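Exoribonuclease II, mitochondrial (Candida glabrata, PDB 6F3H) degrades RNA from its 3' end as the exoribonuclease of the mitochondrial RNA degradosome, in which it is tightly coupled to a helicase. Local coordinates at residues K139-Q144 with T218-R223; S172-I177 with P212-A217; N352-N357 with K743-H748; L463-V468 with V581-D586. The protein carries 1 engineered substitution. All coordinates share one frame; numbering follows the deposited sequence.

Interaction 1 (K139-Q144 with T218-R223)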
loop_
_atom_site.group_PDB
_atom_site.type_symbol
_atom_site.label_atom_id
_atom_site.label_comp_id
_atom_site.label_asym_id
_atom_site.label_seq_id
_atom_site.Cartn_x
_atom_site.Cartn_y
_atom_site.Cartn_z
ATOM N N LYS A 139 8.558 -13.691 -29.431
ATOM C CA LYS A 139 7.875 -14.388 -30.513
ATOM C C LYS A 139 6.789 -15.292 -29.969
ATOM O O LYS A 139 5.614 -15.161 -30.326
ATOM C CB LYS A 139 8.870 -15.207 -31.325
ATOM N N PHE A 140 7.160 -16.195 -29.068
ATOM C CA PHE A 140 6.169 -17.067 -28.459
ATOM C C PHE A 140 5.091 -16.278 -27.747
ATOM O O PHE A 140 3.962 -16.765 -27.602
ATOM C CB PHE A 140 6.838 -18.012 -27.495
ATOM C CG PHE A 140 7.636 -19.035 -28.159
ATOM C CD1 PHE A 140 7.009 -20.017 -28.897
ATOM C CD2 PHE A 140 9.010 -19.010 -28.093
ATOM C CE1 PHE A 140 7.736 -20.987 -29.528
ATOM C CE2 PHE A 140 9.750 -19.976 -28.721
ATOM C CZ PHE A 140 9.115 -20.966 -29.442
ATOM N N ALA A 141 5.433 -15.096 -27.236
ATOM C CA ALA A 141 4.418 -14.267 -26.612
ATOM C C ALA A 141 3.425 -13.755 -27.644
ATOM O O ALA A 141 2.213 -13.934 -27.483
ATOM C CB ALA A 141 5.079 -13.117 -25.867
ATOM N N TRP A 142 3.920 -13.191 -28.751
ATOM C CA TRP A 142 3.027 -12.648 -29.778
ATOM C C TRP A 142 2.091 -13.722 -30.339
ATOM O O TRP A 142 0.927 -13.442 -30.647
ATOM C CB TRP A 142 3.828 -12.004 -30.916
ATOM C CG TRP A 142 4.343 -10.571 -30.696
ATOM C CD1 TRP A 142 3.953 -9.679 -29.731
ATOM C CD2 TRP A 142 5.343 -9.891 -31.484
ATOM N NE1 TRP A 142 4.656 -8.493 -29.860
ATOM C CE2 TRP A 142 5.516 -8.600 -30.924
ATOM C CE3 TRP A 142 6.116 -10.255 -32.599
ATOM C CZ2 TRP A 142 6.426 -7.675 -31.443
ATOM C CZ3 TRP A 142 7.018 -9.338 -33.111
ATOM C CH2 TRP A 142 7.164 -8.061 -32.534
ATOM N N THR A 143 2.595 -14.941 -30.539
ATOM C CA THR A 143 1.777 -15.973 -31.168
ATOM C C THR A 143 0.501 -16.236 -30.384
ATOM O O THR A 143 -0.563 -16.465 -30.975
ATOM C CB THR A 143 2.579 -17.268 -31.297
ATOM O OG1 THR A 143 3.904 -16.970 -31.748
ATOM C CG2 THR A 143 1.922 -18.194 -32.288
ATOM N N GLN A 144 0.589 -16.190 -29.054
ATOM C CA GLN A 144 -0.541 -16.465 -28.178
ATOM C C GLN A 144 -1.529 -15.324 -28.136
ATOM O O GLN A 144 -2.707 -15.538 -27.833
ATOM C CB GLN A 144 -0.045 -16.712 -26.761
ATOM C CG GLN A 144 0.538 -18.084 -26.519
ATOM C CD GLN A 144 1.511 -18.068 -25.363
ATOM O OE1 GLN A 144 2.425 -17.248 -25.323
ATOM N NE2 GLN A 144 1.313 -18.966 -24.406
ATOM N N THR A 218 -0.723 -11.974 -21.508
ATOM C CA THR A 218 -1.907 -11.572 -20.769
ATOM C C THR A 218 -1.827 -10.113 -20.385
ATOM O O THR A 218 -2.810 -9.375 -20.510
ATOM C CB THR A 218 -2.058 -12.422 -19.506
ATOM O OG1 THR A 218 -1.812 -13.793 -19.799
ATOM C CG2 THR A 218 -3.430 -12.308 -18.967
ATOM N N TYR A 219 -0.650 -9.674 -19.949
ATOM C CA TYR A 219 -0.445 -8.273 -19.641
ATOM C C TYR A 219 -0.806 -7.412 -20.834
ATOM O O TYR A 219 -1.648 -6.509 -20.762
ATOM C CB TYR A 219 1.017 -8.054 -19.282
ATOM C CG TYR A 219 1.295 -6.606 -19.090
ATOM C CD1 TYR A 219 0.712 -5.941 -18.039
ATOM C CD2 TYR A 219 2.090 -5.880 -19.973
ATOM C CE1 TYR A 219 0.922 -4.607 -17.831
ATOM C CE2 TYR A 219 2.314 -4.509 -19.774
ATOM C CZ TYR A 219 1.718 -3.882 -18.689
ATOM O OH TYR A 219 1.898 -2.538 -18.424
ATOM N N TRP A 220 -0.180 -7.709 -21.955
ATOM C CA TRP A 220 -0.472 -7.029 -23.201
ATOM C C TRP A 220 -1.951 -7.093 -23.550
ATOM O O TRP A 220 -2.531 -6.101 -24.001
ATOM C CB TRP A 220 0.356 -7.667 -24.303
ATOM C CG TRP A 220 1.772 -7.247 -24.271
ATOM C CD1 TRP A 220 2.273 -6.133 -23.668
ATOM C CD2 TRP A 220 2.877 -7.879 -24.936
ATOM N NE1 TRP A 220 3.630 -6.048 -23.886
ATOM C CE2 TRP A 220 4.025 -7.107 -24.662
ATOM C CE3 TRP A 220 3.007 -9.024 -25.732
ATOM C CZ2 TRP A 220 5.290 -7.446 -25.147
ATOM C CZ3 TRP A 220 4.267 -9.359 -26.222
ATOM C CH2 TRP A 220 5.391 -8.570 -25.926
ATOM N N GLY A 221 -2.568 -8.257 -23.395
ATOM C CA GLY A 221 -3.986 -8.352 -23.690
ATOM C C GLY A 221 -4.799 -7.417 -22.822
ATOM O O GLY A 221 -5.740 -6.768 -23.288
ATOM N N VAL A 222 -4.427 -7.318 -21.548
ATOM C CA VAL A 222 -5.158 -6.459 -20.634
ATOM C C VAL A 222 -4.935 -5.001 -20.986
ATOM O O VAL A 222 -5.879 -4.209 -21.012
ATOM C CB VAL A 222 -4.752 -6.775 -19.190
ATOM C CG1 VAL A 222 -5.333 -5.786 -18.235
ATOM C CG2 VAL A 222 -5.251 -8.117 -18.844
ATOM N N ARG A 223 -3.702 -4.614 -21.299
ATOM C CA ARG A 223 -3.518 -3.216 -21.663
ATOM C C ARG A 223 -4.360 -2.869 -22.864
ATOM O O ARG A 223 -4.913 -1.768 -22.938
ATOM C CB ARG A 223 -2.059 -2.904 -21.933
ATOM C CG ARG A 223 -1.227 -3.299 -20.793
ATOM C CD ARG A 223 -1.373 -2.233 -19.718
ATOM N NE ARG A 223 -0.410 -1.156 -19.879
ATOM C CZ ARG A 223 -0.729 0.084 -20.198
ATOM N NH1 ARG A 223 -2.001 0.404 -20.399
ATOM N NH2 ARG A 223 0.228 0.992 -20.311
#
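Trp-142 and Trp-220 make an oblique aromatic contact between helix 123-159 and helix 212-226, in the N-terminal part of the chain, away from the metal site. The five-membered ring of Trp-142 lies against the six-membered ring of Trp-220, their centroids 5.3 Å apart and their planes inclined by 36°. CD1 of Trp-142 approaches CZ3 of Trp-220 to 3.5 Å, and the neighbouring NE1 lies alongside the same corner of the ring. One turn of helix 123-159 thus uses two successive residues on one target, because CB of Ala-141 also rests on CZ3 of Trp-220, at 3.9 Å. The backbones stay well separated here, and the large indoles bridge the distance between helix 123-159 and helix 212-226, the latter lying on the N-terminal antiparallel sheet: Trp-220 and Tyr-219 both touch Leu-41 of its strand 39-42. With CG beside its own backbone N (chi1 -77°), Trp-220 reaches out from its helix toward Ala-141 and Trp-142. The rotation of the buried indole is further fixed by a hydrogen bond from NE1 to the carbonyl oxygen of Thr-46, whereas Trp-142 lies at the exposed margin.

Interaction 2 (S172-I177 with P212-A217)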
loop_
_atom_site.group_PDB
_atom_site.type_symbol
_atom_site.label_atom_id
_atom_site.label_comp_id
_atom_site.label_asym_id
_atom_site.label_seq_id
_atom_site.Cartn_x
_atom_site.Cartn_y
_atom_site.Cartn_z
ATOM N N SER A 172 -3.516 -15.591 -10.644
ATOM C CA SER A 172 -4.679 -16.433 -10.842
ATOM C C SER A 172 -5.209 -16.240 -12.241
ATOM O O SER A 172 -5.665 -17.184 -12.888
ATOM C CB SER A 172 -5.751 -16.100 -9.797
ATOM O OG SER A 172 -5.352 -16.502 -8.492
ATOM N N LEU A 173 -5.127 -15.015 -12.734
ATOM C CA LEU A 173 -5.639 -14.708 -14.057
ATOM C C LEU A 173 -4.787 -15.334 -15.146
ATOM O O LEU A 173 -5.301 -16.011 -16.045
ATOM C CB LEU A 173 -5.687 -13.205 -14.220
ATOM C CG LEU A 173 -6.115 -12.812 -15.606
ATOM C CD1 LEU A 173 -7.527 -13.307 -15.819
ATOM C CD2 LEU A 173 -6.024 -11.311 -15.721
ATOM N N VAL A 174 -3.481 -15.115 -15.083
ATOM C CA VAL A 174 -2.574 -15.759 -16.021
ATOM C C VAL A 174 -2.816 -17.261 -16.074
ATOM O O VAL A 174 -2.921 -17.851 -17.158
ATOM C CB VAL A 174 -1.132 -15.442 -15.619
ATOM C CG1 VAL A 174 -0.180 -16.252 -16.445
ATOM C CG2 VAL A 174 -0.896 -13.965 -15.778
ATOM N N ARG A 175 -2.962 -17.892 -14.903
ATOM C CA ARG A 175 -3.156 -19.337 -14.861
ATOM C C ARG A 175 -4.382 -19.736 -15.664
ATOM O O ARG A 175 -4.338 -20.677 -16.460
ATOM C CB ARG A 175 -3.296 -19.807 -13.416
ATOM C CG ARG A 175 -1.978 -20.129 -12.778
ATOM C CD ARG A 175 -2.105 -20.659 -11.374
ATOM N NE ARG A 175 -0.989 -20.136 -10.606
ATOM C CZ ARG A 175 -1.103 -19.144 -9.737
ATOM N NH1 ARG A 175 -2.292 -18.601 -9.506
ATOM N NH2 ARG A 175 -0.033 -18.705 -9.093
ATOM N N ILE A 176 -5.469 -18.993 -15.504
ATOM C CA ILE A 176 -6.682 -19.294 -16.242
ATOM C C ILE A 176 -6.430 -19.214 -17.731
ATOM O O ILE A 176 -6.920 -20.040 -18.511
ATOM C CB ILE A 176 -7.788 -18.327 -15.814
ATOM C CG1 ILE A 176 -8.046 -18.502 -14.330
ATOM C CG2 ILE A 176 -9.022 -18.512 -16.663
ATOM C CD1 ILE A 176 -9.155 -17.684 -13.844
ATOM N N ILE A 177 -5.693 -18.200 -18.158
ATOM C CA ILE A 177 -5.429 -18.054 -19.578
ATOM C C ILE A 177 -4.705 -19.279 -20.108
ATOM O O ILE A 177 -5.076 -19.856 -21.131
ATOM C CB ILE A 177 -4.619 -16.777 -19.827
ATOM C CG1 ILE A 177 -5.419 -15.549 -19.402
ATOM C CG2 ILE A 177 -4.281 -16.683 -21.265
ATOM C CD1 ILE A 177 -6.781 -15.491 -19.990
ATOM N N PRO A 212 6.019 -17.750 -18.397
ATOM C CA PRO A 212 6.326 -16.344 -18.678
ATOM C C PRO A 212 5.686 -15.803 -19.942
ATOM O O PRO A 212 5.195 -14.667 -19.916
ATOM C CB PRO A 212 7.854 -16.335 -18.744
ATOM C CG PRO A 212 8.244 -17.757 -18.907
ATOM C CD PRO A 212 7.222 -18.572 -18.253
ATOM N N THR A 213 5.647 -16.571 -21.041
ATOM C CA THR A 213 5.108 -16.007 -22.276
ATOM C C THR A 213 3.623 -15.716 -22.126
ATOM O O THR A 213 3.164 -14.624 -22.477
ATOM C CB THR A 213 5.380 -16.911 -23.485
ATOM O OG1 THR A 213 4.793 -18.198 -23.290
ATOM C CG2 THR A 213 6.882 -17.039 -23.748
ATOM N N THR A 214 2.849 -16.678 -21.613
ATOM C CA THR A 214 1.453 -16.398 -21.282
ATOM C C THR A 214 1.335 -15.190 -20.363
ATOM O O THR A 214 0.439 -14.356 -20.527
ATOM C CB THR A 214 0.792 -17.627 -20.667
ATOM O OG1 THR A 214 0.997 -18.744 -21.534
ATOM C CG2 THR A 214 -0.691 -17.421 -20.501
ATOM N N LEU A 215 2.238 -15.067 -19.396
ATOM C CA LEU A 215 2.202 -13.910 -18.518
ATOM C C LEU A 215 2.289 -12.636 -19.328
ATOM O O LEU A 215 1.432 -11.748 -19.232
ATOM C CB LEU A 215 3.357 -13.976 -17.526
ATOM C CG LEU A 215 3.678 -12.618 -16.923
ATOM C CD1 LEU A 215 2.610 -12.226 -15.937
ATOM C CD2 LEU A 215 5.018 -12.659 -16.279
ATOM N N LEU A 216 3.324 -12.546 -20.148
ATOM C CA LEU A 216 3.545 -11.358 -20.951
ATOM C C LEU A 216 2.352 -11.076 -21.844
ATOM O O LEU A 216 1.818 -9.964 -21.852
ATOM C CB LEU A 216 4.815 -11.556 -21.752
ATOM C CG LEU A 216 5.381 -10.321 -22.385
ATOM C CD1 LEU A 216 5.157 -9.153 -21.466
ATOM C CD2 LEU A 216 6.845 -10.583 -22.527
ATOM N N ALA A 217 1.890 -12.087 -22.572
ATOM C CA ALA A 217 0.748 -11.898 -23.465
ATOM C C ALA A 217 -0.491 -11.438 -22.707
ATOM O O ALA A 217 -1.245 -10.598 -23.200
ATOM C CB ALA A 217 0.450 -13.194 -24.224
#
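The hydroxyl OG1 of Thr-214 is hydrogen-bonded to OD2 of Asp-211, just before helix 212-226 begins, while its methyl CG2 turns to Ile-177 across the contact. That division of labour follows from chi1 of -53°, which sets OG1 beside the backbone N and CG2 anti to it. The methyl meets CG2 of Ile-177 at 3.7 Å, branch against branch, and also lies near the backbone oxygen of Val-174. Helix 170-178 and helix 212-226 cross steeply at this point, with the short segments at 109° and their axes 9.3 Å apart. Such a steep crossing confines the contact to a small patch of four buried residues with no hydrogen bond between the segments, in which CA of Val-174 comes within 5.7 Å of CA of Leu-215. Both methyls of Val-174 press on Leu-215: CG1 lies over its backbone, 3.9 Å from CA of Leu-215, and CG2 touches CD1 of Leu-215 at 3.9 Å. Leu-215 leaves its helix pointing away from helix 170-178, so it is met along its flank. Beyond this pair Leu-215 reaches Leu-83 and Ile-85 of strand 81-85, joining the helix crossing to the edge of the N-terminal sheet.

Interaction 3 (N352-N357 with K743-H748)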
loop_
_atom_site.group_PDB
_atom_site.type_symbol
_atom_site.label_atom_id
_atom_site.label_comp_id
_atom_site.label_asym_id
_atom_site.label_seq_id
_atom_site.Cartn_x
_atom_site.Cartn_y
_atom_site.Cartn_z
ATOM N N ASN A 352 -12.749 16.507 -2.895
ATOM C CA ASN A 352 -11.673 15.623 -3.251
ATOM C C ASN A 352 -12.302 14.570 -4.135
ATOM O O ASN A 352 -13.118 13.764 -3.683
ATOM C CB ASN A 352 -11.009 15.008 -2.039
ATOM C CG ASN A 352 -9.749 14.325 -2.417
ATOM O OD1 ASN A 352 -9.375 14.336 -3.588
ATOM N ND2 ASN A 352 -9.086 13.707 -1.457
ATOM N N PHE A 353 -11.901 14.568 -5.383
ATOM C CA PHE A 353 -12.479 13.664 -6.353
ATOM C C PHE A 353 -11.779 12.325 -6.396
ATOM O O PHE A 353 -12.354 11.363 -6.905
ATOM C CB PHE A 353 -12.403 14.284 -7.738
ATOM C CG PHE A 353 -13.245 15.494 -7.905
ATOM C CD1 PHE A 353 -14.616 15.385 -8.008
ATOM C CD2 PHE A 353 -12.666 16.742 -7.960
ATOM C CE1 PHE A 353 -15.393 16.489 -8.161
ATOM C CE2 PHE A 353 -13.438 17.851 -8.116
ATOM C CZ PHE A 353 -14.810 17.721 -8.219
ATOM N N ILE A 354 -10.542 12.260 -5.914
ATOM C CA ILE A 354 -9.837 11.001 -5.746
ATOM C C ILE A 354 -10.725 10.014 -5.025
ATOM O O ILE A 354 -10.635 8.797 -5.229
ATOM C CB ILE A 354 -8.540 11.269 -4.970
ATOM C CG1 ILE A 354 -7.766 12.396 -5.654
ATOM C CG2 ILE A 354 -7.707 10.018 -4.859
ATOM C CD1 ILE A 354 -6.585 12.877 -4.861
ATOM N N LEU A 355 -11.612 10.520 -4.184
ATOM C CA LEU A 355 -12.501 9.648 -3.449
ATOM C C LEU A 355 -13.439 8.897 -4.368
ATOM O O LEU A 355 -14.014 7.888 -3.963
ATOM C CB LEU A 355 -13.291 10.482 -2.450
ATOM C CG LEU A 355 -12.292 11.377 -1.714
ATOM C CD1 LEU A 355 -12.981 12.295 -0.733
ATOM C CD2 LEU A 355 -11.256 10.507 -1.012
ATOM N N GLY A 356 -13.607 9.358 -5.588
ATOM C CA GLY A 356 -14.383 8.632 -6.561
ATOM C C GLY A 356 -13.681 7.459 -7.203
ATOM O O GLY A 356 -14.284 6.767 -8.026
ATOM N N ASN A 357 -12.416 7.220 -6.880
ATOM C CA ASN A 357 -11.657 6.245 -7.636
ATOM C C ASN A 357 -12.156 4.832 -7.331
ATOM O O ASN A 357 -12.392 4.470 -6.171
ATOM C CB ASN A 357 -10.180 6.416 -7.320
ATOM C CG ASN A 357 -9.334 5.556 -8.176
ATOM O OD1 ASN A 357 -9.471 4.341 -8.132
ATOM N ND2 ASN A 357 -8.465 6.160 -8.987
ATOM N N LYS A 743 -1.133 2.474 -0.186
ATOM C CA LYS A 743 0.033 3.355 -0.190
ATOM C C LYS A 743 -0.141 4.446 -1.241
ATOM O O LYS A 743 0.050 5.641 -0.972
ATOM C CB LYS A 743 1.321 2.557 -0.482
ATOM C CG LYS A 743 1.431 1.142 0.147
ATOM C CD LYS A 743 2.905 0.620 0.311
ATOM C CE LYS A 743 3.050 -0.917 0.139
ATOM N NZ LYS A 743 4.442 -1.445 0.362
ATOM N N ILE A 744 -0.581 4.041 -2.426
ATOM C CA ILE A 744 -0.739 4.946 -3.555
ATOM C C ILE A 744 -1.760 6.020 -3.232
ATOM O O ILE A 744 -1.478 7.221 -3.303
ATOM C CB ILE A 744 -1.137 4.140 -4.800
ATOM C CG1 ILE A 744 0.116 3.499 -5.416
ATOM C CG2 ILE A 744 -1.919 4.994 -5.775
ATOM C CD1 ILE A 744 -0.144 2.219 -6.127
ATOM N N PHE A 745 -2.967 5.600 -2.881
ATOM C CA PHE A 745 -4.005 6.589 -2.672
ATOM C C PHE A 745 -3.773 7.389 -1.404
ATOM O O PHE A 745 -4.226 8.535 -1.316
ATOM C CB PHE A 745 -5.369 5.925 -2.688
ATOM C CG PHE A 745 -5.812 5.609 -4.069
ATOM C CD1 PHE A 745 -6.295 6.609 -4.891
ATOM C CD2 PHE A 745 -5.692 4.335 -4.566
ATOM C CE1 PHE A 745 -6.653 6.344 -6.184
ATOM C CE2 PHE A 745 -6.060 4.058 -5.850
ATOM C CZ PHE A 745 -6.541 5.064 -6.661
ATOM N N GLN A 746 -3.065 6.837 -0.418
ATOM C CA GLN A 746 -2.650 7.698 0.679
ATOM C C GLN A 746 -1.777 8.824 0.136
ATOM O O GLN A 746 -2.109 10.005 0.295
ATOM C CB GLN A 746 -1.946 6.886 1.771
ATOM C CG GLN A 746 -2.935 6.009 2.591
ATOM C CD GLN A 746 -2.295 5.156 3.706
ATOM O OE1 GLN A 746 -1.097 4.858 3.678
ATOM N NE2 GLN A 746 -3.115 4.744 4.680
ATOM N N ARG A 747 -0.728 8.477 -0.619
ATOM C CA ARG A 747 0.127 9.506 -1.205
ATOM C C ARG A 747 -0.669 10.427 -2.104
ATOM O O ARG A 747 -0.478 11.645 -2.085
ATOM C CB ARG A 747 1.273 8.878 -2.008
ATOM N N HIS A 748 -1.605 9.886 -2.862
ATOM C CA HIS A 748 -2.244 10.744 -3.841
ATOM C C HIS A 748 -3.107 11.802 -3.170
ATOM O O HIS A 748 -3.023 12.984 -3.514
ATOM C CB HIS A 748 -3.029 9.926 -4.848
ATOM C CG HIS A 748 -3.186 10.640 -6.143
ATOM N ND1 HIS A 748 -2.109 11.179 -6.816
ATOM C CD2 HIS A 748 -4.281 10.930 -6.884
ATOM C CE1 HIS A 748 -2.535 11.774 -7.916
ATOM N NE2 HIS A 748 -3.848 11.634 -7.985
#
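Phe-745 is the first residue of helix segment 743-748 to meet the loop at 352-357, and it does so with the rim of its ring. CG2 of Ile-354 lies in the ring plane at the edge, 3.7 Å from CD1 of Phe-745. Farther round the same rim, the side chain of Asn-357 is set across CE1 and CZ at about a right angle, its amide plane turned 65° from the ring. This amide is held from behind: OD1 of Asn-357 accepts a hydrogen bond from the backbone N of Asp-359 and ND2 gives one to the carbonyl oxygen of Ala-304, so both polar ends are satisfied while the aromatic edge packs against them. Gln-746, next in the helix, turns from the loop and bonds through NE2 to the carbonyl oxygen of Tyr-462. One turn on from Phe-745 comes His-748, whose CG is anti to the backbone N (chi1 -155°), bringing CD2 within 3.6 Å of the CD1 methyl of Ile-354. Ile-354 is therefore divided between two residues of the helix, its CG2 branch given to the phenyl and its longer CG1-CD1 arm to the imidazole, in both cases crossing at a slant. The loop keeps this form through a short 3-10 turn at 354-356, with N of Gly-356 bonded to O of Phe-353 at 2.7 Å and N of Asn-357 to O of Ile-354 at 2.9 Å. What results is a 3-10 turn docked on one side of the long helix 725-761, about 4 Å at the nearest atoms from the bound nucleic acid.

Interaction 4 (L463-V468 with V581-D586)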
loop_
_atom_site.group_PDB
_atom_site.type_symbol
_atom_site.label_atom_id
_atom_site.label_comp_id
_atom_site.label_asym_id
_atom_site.label_seq_id
_atom_site.Cartn_x
_atom_site.Cartn_y
_atom_site.Cartn_z
ATOM N N LEU A 463 -7.264 7.761 5.545
ATOM C CA LEU A 463 -6.974 8.893 4.671
ATOM C C LEU A 463 -7.268 10.222 5.353
ATOM O O LEU A 463 -8.187 10.307 6.172
ATOM C CB LEU A 463 -7.808 8.802 3.396
ATOM C CG LEU A 463 -7.402 7.728 2.413
ATOM C CD1 LEU A 463 -8.509 7.621 1.433
ATOM C CD2 LEU A 463 -6.132 8.139 1.700
ATOM N N PRO A 464 -6.524 11.288 5.014
ATOM C CA PRO A 464 -6.805 12.608 5.614
ATOM C C PRO A 464 -8.251 13.005 5.511
ATOM O O PRO A 464 -8.747 13.780 6.338
ATOM C CB PRO A 464 -5.931 13.563 4.791
ATOM C CG PRO A 464 -4.854 12.725 4.275
ATOM C CD PRO A 464 -5.461 11.374 4.003
ATOM N N ASP A 465 -8.934 12.511 4.487
ATOM C CA ASP A 465 -10.338 12.809 4.285
ATOM C C ASP A 465 -11.224 11.961 5.179
ATOM O O ASP A 465 -12.233 12.449 5.691
ATOM C CB ASP A 465 -10.704 12.600 2.817
ATOM C CG ASP A 465 -9.870 13.457 1.873
ATOM O OD1 ASP A 465 -8.658 13.174 1.770
ATOM O OD2 ASP A 465 -10.420 14.395 1.235
ATOM N N LEU A 466 -10.895 10.687 5.354
ATOM C CA LEU A 466 -11.853 9.758 5.938
ATOM C C LEU A 466 -11.152 8.479 6.368
ATOM O O LEU A 466 -9.959 8.288 6.127
ATOM C CB LEU A 466 -12.963 9.430 4.947
ATOM C CG LEU A 466 -12.556 8.242 4.081
ATOM C CD1 LEU A 466 -13.768 7.606 3.451
ATOM C CD2 LEU A 466 -11.531 8.643 3.026
ATOM N N VAL A 467 -11.917 7.594 7.011
ATOM C CA VAL A 467 -11.438 6.275 7.406
ATOM C C VAL A 467 -12.485 5.213 7.066
ATOM O O VAL A 467 -13.684 5.439 7.248
ATOM C CB VAL A 467 -11.099 6.259 8.905
ATOM C CG1 VAL A 467 -10.433 4.948 9.275
ATOM C CG2 VAL A 467 -10.212 7.471 9.281
ATOM N N VAL A 468 -12.048 4.070 6.547
ATOM C CA VAL A 468 -12.924 2.935 6.272
ATOM C C VAL A 468 -12.422 1.705 7.013
ATOM O O VAL A 468 -11.496 1.032 6.559
ATOM C CB VAL A 468 -13.028 2.649 4.766
ATOM C CG1 VAL A 468 -14.034 1.581 4.523
ATOM C CG2 VAL A 468 -13.468 3.881 4.047
ATOM N N VAL A 581 -0.431 15.587 6.648
ATOM C CA VAL A 581 -1.659 16.290 6.325
ATOM C C VAL A 581 -2.760 15.887 7.289
ATOM O O VAL A 581 -3.012 14.695 7.510
ATOM C CB VAL A 581 -2.078 16.010 4.876
ATOM C CG1 VAL A 581 -3.408 16.675 4.563
ATOM C CG2 VAL A 581 -1.002 16.500 3.955
ATOM N N SER A 582 -3.420 16.887 7.836
ATOM C CA SER A 582 -4.624 16.731 8.617
ATOM C C SER A 582 -5.636 17.728 8.097
ATOM O O SER A 582 -5.294 18.888 7.842
ATOM C CB SER A 582 -4.355 16.997 10.088
ATOM O OG SER A 582 -5.569 17.233 10.770
ATOM N N LEU A 583 -6.872 17.298 7.943
ATOM C CA LEU A 583 -7.873 18.258 7.546
ATOM C C LEU A 583 -8.472 18.850 8.793
ATOM O O LEU A 583 -8.696 18.153 9.778
ATOM C CB LEU A 583 -8.976 17.648 6.694
ATOM C CG LEU A 583 -8.444 17.231 5.348
ATOM C CD1 LEU A 583 -9.604 16.904 4.436
ATOM C CD2 LEU A 583 -7.615 18.369 4.804
ATOM N N SER A 584 -8.731 20.129 8.738
ATOM C CA SER A 584 -9.474 20.813 9.764
ATOM C C SER A 584 -10.820 21.183 9.178
ATOM O O SER A 584 -10.997 21.164 7.956
ATOM C CB SER A 584 -8.735 22.076 10.226
ATOM O OG SER A 584 -7.357 21.817 10.407
ATOM N N PRO A 585 -11.800 21.485 10.005
ATOM C CA PRO A 585 -13.148 21.708 9.474
ATOM C C PRO A 585 -13.410 23.187 9.236
ATOM O O PRO A 585 -12.562 24.032 9.538
ATOM C CB PRO A 585 -14.057 21.131 10.568
ATOM C CG PRO A 585 -13.123 20.385 11.508
ATOM C CD PRO A 585 -11.840 21.125 11.424
ATOM N N ASP A 586 -14.584 23.516 8.711
ATOM C CA ASP A 586 -14.860 24.864 8.243
ATOM C C ASP A 586 -16.092 25.458 8.913
ATOM O O ASP A 586 -16.845 24.789 9.625
ATOM C CB ASP A 586 -15.015 24.882 6.709
ATOM C CG ASP A 586 -16.313 24.225 6.209
ATOM O OD1 ASP A 586 -17.067 23.605 6.995
ATOM O OD2 ASP A 586 -16.562 24.307 4.986
#
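Pro-464 packs on Val-581 and Leu-583 where the tip of one beta-hairpin meets a strand of another. The first hairpin joins strands 461-462 and 467-468 through a two-residue turn, Pro-464 and Asp-465, closed by a 2.8 Å bond from N of Leu-463 to O of Leu-466; the second pairs strand 580-584 with 593-597, and both lie in the RNB domain. The close side of the contact is built on strand alternation: Val-581 and Leu-583 point toward the turn, and Ser-582 between them points away. CB of Pro-464 touches CG1 of Val-581 at 4.0 Å, while the carbonyl oxygen of Pro-464 lies over the Leu-583 side chain, 3.6 Å from its CG. Val-581 and Leu-583 continue on to Trp-753 of helix 725-761, which backs this side. Contact thins toward Asp-465, the loose side, where the carboxylate is committed to other partners. OD1 takes hydrogen bonds from Ser-749 and from NE1 of Trp-753, and OD2 one from ND2 of Asn-352; OD1 thereby ties the turn to helix 725-761 and OD2 ties it to the loop at 352-357, bonds that would be expected to favour the charged form. Across the contact itself, OD2 of Asp-465 only brushes Leu-583, 4.1 Å from its CD1.

Overall arrangement
Four contacts fall into two touching pairs at separate places in the chain. Interactions 1 and 2 share helix 212-226, with centres 9 Å apart; each brings a different helix against it, one through large rings that leave the backbones far apart, the other through branched side chains at a close crossing. Interactions 3 and 4, centres 12 Å apart, are linked by Asn-352 and Asp-465; helix 725-761 supplies one side of interaction 3 and packs behind interaction 4. In each of these a loop or turn meets a regular element, a helix in interaction 3 and a strand in interaction 4, with more polar margins. Interactions 1 to 3 are largely buried; interaction 4 is only partly so. Interactions 3 and 4 also lie closer to the bound nucleic acid.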